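Local coordinates for PKS (Streptomyces sp. CNQ431, PDB 5YDA), which is the acyltransferase domain of a splenocin polyketide synthase and probably transfers acyl units onto a carrier protein with broad selectivity, at residues 143-152 / 216-227. Sequence-based numbering, arbitrary orientation.
Sequences RCAAVLRPAL and DEALPVVAERIR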
ATOM      1  N   ARG A 143     -10.959 -15.885   5.196  1.00 21.42           N
ATOM      2  CA  ARG A 143     -10.942 -16.680   3.981  1.00 27.15           C
ATOM      3  C   ARG A 143      -9.505 -17.021   3.575  1.00 31.18           C
ATOM      4  O   ARG A 143      -9.186 -18.188   3.311  1.00 29.36           O
ATOM      5  CB  ARG A 143     -11.690 -15.916   2.892  1.00 28.97           C
ATOM      6  CG  ARG A 143     -11.956 -16.686   1.626  1.00 41.03           C
ATOM      7  CD  ARG A 143     -10.955 -16.290   0.571  1.00 46.99           C
ATOM      8  NE  ARG A 143     -11.369 -16.667  -0.776  1.00 49.73           N
ATOM      9  CZ  ARG A 143     -11.971 -15.835  -1.618  1.00 56.72           C
ATOM     10  NH1 ARG A 143     -12.233 -14.584  -1.234  1.00 56.38           N
ATOM     11  NH2 ARG A 143     -12.300 -16.253  -2.841  1.00 47.24           N
ATOM     12  N   CYS A 144      -8.600 -16.027   3.587  1.00 23.26           N
ATOM     13  CA  CYS A 144      -7.226 -16.308   3.178  1.00 21.31           C
ATOM     14  C   CYS A 144      -6.535 -17.256   4.146  1.00 24.16           C
ATOM     15  O   CYS A 144      -5.786 -18.137   3.717  1.00 28.09           O
ATOM     16  CB  CYS A 144      -6.422 -15.016   3.034  1.00 19.08           C
ATOM     17  SG  CYS A 144      -7.059 -13.916   1.745  1.00 23.39           S
ATOM     18  N   ALA A 145      -6.770 -17.105   5.452  1.00 22.69           N
ATOM     19  CA  ALA A 145      -6.113 -17.997   6.404  1.00 23.75           C
ATOM     20  C   ALA A 145      -6.549 -19.447   6.195  1.00 25.44           C
ATOM     21  O   ALA A 145      -5.722 -20.370   6.262  1.00 26.31           O
ATOM     22  CB  ALA A 145      -6.394 -17.542   7.843  1.00 23.49           C
ATOM     23  N   ALA A 146      -7.841 -19.669   5.918  1.00 23.27           N
ATOM     24  CA  ALA A 146      -8.312 -21.033   5.683  1.00 27.28           C
ATOM     25  C   ALA A 146      -7.716 -21.604   4.407  1.00 27.56           C
ATOM     26  O   ALA A 146      -7.249 -22.747   4.398  1.00 28.36           O
ATOM     27  CB  ALA A 146      -9.840 -21.079   5.626  1.00 23.40           C
ATOM     28  N   VAL A 147      -7.693 -20.817   3.326  1.00 26.12           N
ATOM     29  CA  VAL A 147      -7.107 -21.309   2.085  1.00 25.53           C
ATOM     30  C   VAL A 147      -5.636 -21.646   2.273  1.00 30.29           C
ATOM     31  O   VAL A 147      -5.137 -22.609   1.680  1.00 30.99           O
ATOM     32  CB  VAL A 147      -7.310 -20.284   0.955  1.00 28.52           C
ATOM     33  CG1 VAL A 147      -6.461 -20.656  -0.259  1.00 26.20           C
ATOM     34  CG2 VAL A 147      -8.782 -20.214   0.572  1.00 25.88           C
ATOM     35  N   LEU A 148      -4.928 -20.892   3.126  1.00 30.86           N
ATOM     36  CA  LEU A 148      -3.473 -20.978   3.245  1.00 27.93           C
ATOM     37  C   LEU A 148      -2.981 -22.088   4.165  1.00 30.44           C
ATOM     38  O   LEU A 148      -1.787 -22.407   4.137  1.00 32.81           O
ATOM     39  CB  LEU A 148      -2.916 -19.666   3.797  1.00 29.22           C
ATOM     40  CG  LEU A 148      -2.107 -18.712   2.942  1.00 29.39           C
ATOM     41  CD1 LEU A 148      -1.628 -17.628   3.862  1.00 28.29           C
ATOM     42  CD2 LEU A 148      -0.928 -19.393   2.272  1.00 24.90           C
ATOM     43  N   ARG A 149      -3.835 -22.641   5.013  1.00 31.88           N
ATOM     44  CA  ARG A 149      -3.344 -23.583   6.018  1.00 36.43           C
ATOM     45  C   ARG A 149      -2.559 -24.753   5.438  1.00 35.20           C
ATOM     46  O   ARG A 149      -1.504 -25.090   6.009  1.00 42.10           O
ATOM     47  CB  ARG A 149      -4.513 -24.092   6.878  1.00 32.63           C
ATOM     48  CG  ARG A 149      -4.022 -24.831   8.122  1.00 42.25           C
ATOM     49  CD  ARG A 149      -5.167 -25.284   9.014  1.00 55.88           C
ATOM     50  NE  ARG A 149      -5.928 -24.176   9.586  1.00 60.27           N
ATOM     51  CZ  ARG A 149      -5.831 -23.788  10.853  1.00 52.07           C
ATOM     52  NH1 ARG A 149      -6.584 -22.778  11.274  1.00 47.43           N
ATOM     53  NH2 ARG A 149      -5.015 -24.407  11.704  1.00 44.39           N
ATOM     54  N   PRO A 150      -2.978 -25.411   4.352  1.00 37.58           N
ATOM     55  CA  PRO A 150      -2.166 -26.532   3.849  1.00 33.85           C
ATOM     56  C   PRO A 150      -0.803 -26.110   3.316  1.00 36.24           C
ATOM     57  O   PRO A 150       0.180 -26.844   3.500  1.00 37.82           O
ATOM     58  CB  PRO A 150      -3.044 -27.154   2.752  1.00 28.28           C
ATOM     59  CG  PRO A 150      -4.089 -26.133   2.440  1.00 38.33           C
ATOM     60  CD  PRO A 150      -4.289 -25.327   3.674  1.00 35.49           C
ATOM     61  N   ALA A 151      -0.711 -24.953   2.654  1.00 33.97           N
ATOM     62  CA  ALA A 151       0.576 -24.494   2.134  1.00 31.33           C
ATOM     63  C   ALA A 151       1.434 -23.874   3.225  1.00 31.74           C
ATOM     64  O   ALA A 151       2.659 -24.046   3.235  1.00 31.32           O
ATOM     65  CB  ALA A 151       0.367 -23.485   1.008  1.00 28.71           C
ATOM     66  N   LEU A 152       0.815 -23.145   4.150  1.00 38.22           N
ATOM     67  CA  LEU A 152       1.594 -22.463   5.174  1.00 35.15           C
ATOM     68  C   LEU A 152       2.016 -23.412   6.282  1.00 35.77           C
ATOM     69  O   LEU A 152       3.136 -23.308   6.787  1.00 37.19           O
ATOM     70  CB  LEU A 152       0.789 -21.310   5.751  1.00 31.12           C
ATOM     71  CG  LEU A 152       1.589 -20.228   6.447  1.00 35.20           C
ATOM     72  CD1 LEU A 152       2.759 -19.815   5.543  1.00 32.18           C
ATOM     73  CD2 LEU A 152       0.649 -19.057   6.717  1.00 27.28           C
ATOM     74  N   ASP A 216      -7.408 -17.290  -4.222  1.00 23.40           N
ATOM     75  CA  ASP A 216      -7.244 -18.623  -3.637  1.00 27.06           C
ATOM     76  C   ASP A 216      -6.127 -19.415  -4.305  1.00 25.68           C
ATOM     77  O   ASP A 216      -5.456 -20.215  -3.643  1.00 23.51           O
ATOM     78  CB  ASP A 216      -8.551 -19.419  -3.728  1.00 27.50           C
ATOM     79  CG  ASP A 216      -9.607 -18.933  -2.755  1.00 34.83           C
ATOM     80  OD1 ASP A 216      -9.403 -17.890  -2.089  1.00 36.10           O
ATOM     81  OD2 ASP A 216     -10.657 -19.594  -2.660  1.00 42.24           O
ATOM     82  N   GLU A 217      -5.932 -19.242  -5.612  1.00 22.54           N
ATOM     83  CA  GLU A 217      -4.825 -19.922  -6.273  1.00 25.78           C
ATOM     84  C   GLU A 217      -3.495 -19.222  -6.018  1.00 24.77           C
ATOM     85  O   GLU A 217      -2.461 -19.893  -5.929  1.00 24.01           O
ATOM     86  CB  GLU A 217      -5.061 -20.009  -7.786  1.00 27.88           C
ATOM     87  CG  GLU A 217      -6.341 -20.714  -8.215  1.00 30.67           C
ATOM     88  CD  GLU A 217      -6.437 -20.843  -9.736  1.00 42.07           C
ATOM     89  OE1 GLU A 217      -7.038 -21.839 -10.213  1.00 44.80           O
ATOM     90  OE2 GLU A 217      -5.903 -19.954 -10.455  1.00 36.93           O
ATOM     91  N   ALA A 218      -3.503 -17.883  -5.900  1.00 20.61           N
ATOM     92  CA  ALA A 218      -2.256 -17.137  -5.714  1.00 24.62           C
ATOM     93  C   ALA A 218      -1.637 -17.403  -4.343  1.00 23.86           C
ATOM     94  O   ALA A 218      -0.412 -17.563  -4.236  1.00 23.95           O
ATOM     95  CB  ALA A 218      -2.497 -15.642  -5.900  1.00 21.54           C
ATOM     96  N   LEU A 219      -2.467 -17.499  -3.294  1.00 22.87           N
ATOM     97  CA  LEU A 219      -1.969 -17.647  -1.928  1.00 20.88           C
ATOM     98  C   LEU A 219      -0.883 -18.718  -1.771  1.00 23.84           C
ATOM     99  O   LEU A 219       0.215 -18.385  -1.306  1.00 24.34           O
ATOM    100  CB  LEU A 219      -3.150 -17.896  -0.988  1.00 18.68           C
ATOM    101  CG  LEU A 219      -4.023 -16.682  -0.632  1.00 24.22           C
ATOM    102  CD1 LEU A 219      -5.323 -17.143   0.007  1.00 18.16           C
ATOM    103  CD2 LEU A 219      -3.270 -15.737   0.312  1.00 19.43           C
ATOM    104  N   PRO A 220      -1.099 -19.983  -2.152  1.00 23.06           N
ATOM    105  CA  PRO A 220      -0.001 -20.951  -1.975  1.00 22.63           C
ATOM    106  C   PRO A 220       1.196 -20.675  -2.880  1.00 20.10           C
ATOM    107  O   PRO A 220       2.325 -20.992  -2.497  1.00 22.92           O
ATOM    108  CB  PRO A 220      -0.657 -22.313  -2.291  1.00 24.04           C
ATOM    109  CG  PRO A 220      -1.860 -21.995  -3.108  1.00 24.75           C
ATOM    110  CD  PRO A 220      -2.296 -20.592  -2.770  1.00 23.51           C
ATOM    111  N   VAL A 221       0.993 -20.074  -4.052  1.00 23.83           N
ATOM    112  CA  VAL A 221       2.107 -19.819  -4.966  1.00 21.63           C
ATOM    113  C   VAL A 221       3.010 -18.721  -4.415  1.00 23.76           C
ATOM    114  O   VAL A 221       4.243 -18.850  -4.406  1.00 21.69           O
ATOM    115  CB  VAL A 221       1.583 -19.455  -6.366  1.00 21.97           C
ATOM    116  CG1 VAL A 221       2.732 -18.969  -7.245  1.00 22.36           C
ATOM    117  CG2 VAL A 221       0.890 -20.656  -7.005  1.00 22.31           C
ATOM    118  N   VAL A 222       2.409 -17.618  -3.959  1.00 23.02           N
ATOM    119  CA  VAL A 222       3.179 -16.579  -3.275  1.00 22.15           C
ATOM    120  C   VAL A 222       3.937 -17.168  -2.089  1.00 22.20           C
ATOM    121  O   VAL A 222       5.107 -16.838  -1.860  1.00 23.85           O
ATOM    122  CB  VAL A 222       2.242 -15.431  -2.843  1.00 25.22           C
ATOM    123  CG1 VAL A 222       2.989 -14.430  -1.956  1.00 21.88           C
ATOM    124  CG2 VAL A 222       1.654 -14.748  -4.076  1.00 17.78           C
ATOM    125  N   ALA A 223       3.303 -18.074  -1.336  1.00 21.29           N
ATOM    126  CA  ALA A 223       3.994 -18.696  -0.211  1.00 22.59           C
ATOM    127  C   ALA A 223       5.235 -19.458  -0.670  1.00 26.04           C
ATOM    128  O   ALA A 223       6.299 -19.345  -0.054  1.00 27.26           O
ATOM    129  CB  ALA A 223       3.052 -19.620   0.559  1.00 20.81           C
ATOM    130  N   GLU A 224       5.121 -20.249  -1.749  1.00 21.38           N
ATOM    131  CA  GLU A 224       6.295 -20.984  -2.215  1.00 20.95           C
ATOM    132  C   GLU A 224       7.309 -20.053  -2.880  1.00 23.14           C
ATOM    133  O   GLU A 224       8.512 -20.331  -2.862  1.00 24.65           O
ATOM    134  CB  GLU A 224       5.898 -22.111  -3.189  1.00 25.73           C
ATOM    135  CG  GLU A 224       4.830 -23.106  -2.665  1.00 26.92           C
ATOM    136  CD  GLU A 224       5.209 -23.822  -1.347  1.00 32.14           C
ATOM    137  OE1 GLU A 224       4.290 -24.370  -0.675  1.00 31.61           O
ATOM    138  OE2 GLU A 224       6.412 -23.855  -0.990  1.00 30.37           O
ATOM    139  N   ARG A 225       6.852 -18.956  -3.483  1.00 19.68           N
ATOM    140  CA  ARG A 225       7.793 -17.973  -4.002  1.00 24.53           C
ATOM    141  C   ARG A 225       8.697 -17.465  -2.883  1.00 24.21           C
ATOM    142  O   ARG A 225       9.925 -17.418  -3.027  1.00 22.15           O
ATOM    143  CB  ARG A 225       7.028 -16.826  -4.660  1.00 17.37           C
ATOM    144  CG  ARG A 225       7.916 -15.740  -5.197  1.00 21.83           C
ATOM    145  CD  ARG A 225       7.067 -14.643  -5.810  1.00 25.08           C
ATOM    146  NE  ARG A 225       7.875 -13.579  -6.381  1.00 29.87           N
ATOM    147  CZ  ARG A 225       8.294 -12.510  -5.709  1.00 28.57           C
ATOM    148  NH1 ARG A 225       7.971 -12.357  -4.437  1.00 25.24           N
ATOM    149  NH2 ARG A 225       9.030 -11.583  -6.324  1.00 27.74           N
ATOM    150  N   ILE A 226       8.099 -17.151  -1.733  1.00 22.99           N
ATOM    151  CA  ILE A 226       8.850 -16.656  -0.583  1.00 23.19           C
ATOM    152  C   ILE A 226       9.854 -17.695  -0.106  1.00 26.98           C
ATOM    153  O   ILE A 226      11.022 -17.376   0.145  1.00 28.42           O
ATOM    154  CB  ILE A 226       7.871 -16.248   0.532  1.00 25.22           C
ATOM    155  CG1 ILE A 226       7.063 -15.023   0.088  1.00 19.04           C
ATOM    156  CG2 ILE A 226       8.596 -16.047   1.853  1.00 25.02           C
ATOM    157  CD1 ILE A 226       5.763 -14.841   0.841  1.00 19.49           C
ATOM    158  N   ARG A 227       9.425 -18.958   0.019  1.00 25.12           N
ATOM    159  CA  ARG A 227      10.348 -19.995   0.487  1.00 26.07           C
ATOM    160  C   ARG A 227      11.496 -20.202  -0.489  1.00 24.15           C
ATOM    161  O   ARG A 227      12.643 -20.401  -0.070  1.00 25.11           O
ATOM    162  CB  ARG A 227       9.619 -21.321   0.705  1.00 26.58           C
ATOM    163  CG  ARG A 227       8.562 -21.282   1.783  1.00 25.41           C
ATOM    164  CD  ARG A 227       7.903 -22.641   1.897  1.00 25.16           C
ATOM    165  NE  ARG A 227       7.072 -22.710   3.090  1.00 27.45           N
ATOM    166  CZ  ARG A 227       5.790 -23.028   3.077  1.00 29.78           C
ATOM    167  NH1 ARG A 227       5.194 -23.318   1.924  1.00 26.15           N
ATOM    168  NH2 ARG A 227       5.115 -23.074   4.211  1.00 30.60           N
TER
HETATM  169  O   HOH W   1     -12.559 -19.813  -0.431  1.00 48.63           O
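Asp216 meets Arg143 in a salt bridge, OD1 lying 2.7 Å from NE, but the N-H points poorly (115°), so the hydrogen bond within it is weak. The carboxylate and guanidinium planes stand 88° apart, and a water donates to OD2 while accepting weakly from NE. Val147 CG2 meets the same carboxylate at OD1, the two side chains crossing at about a right angle. Helices 135-152 and 215-231 of the acyltransferase domain pack here at -44°, their axes 9.0 Å apart. One turn on, Leu219 pushes between them: CD1 sits 3.7 Å from Val147 CG1 and close to CB of Cys144, while CD2 reaches CG of Leu148. Leu219, a buried residue, also touches Phe176 of helix 169-188. Pro220 then brings CB within 3.6 Å of Ala151 CB, at the closest CA pair of the register (5.5 Å). Ala223 receives Leu148 CD2. Glu224 OE1 forms a salt bridge with Arg227 NH1 at 2.9 Å, helping to hold that guanidinium. Arg227, extended from CG to NE, turns NH1 and NH2 end-on to Ala151 O, at 2.9 and 2.8 Å. One carbonyl thus accepts two N-H groups from a probably positive guanidinium, consistent with a favourable interaction at the carbonyl-bearing end of helix 135-152.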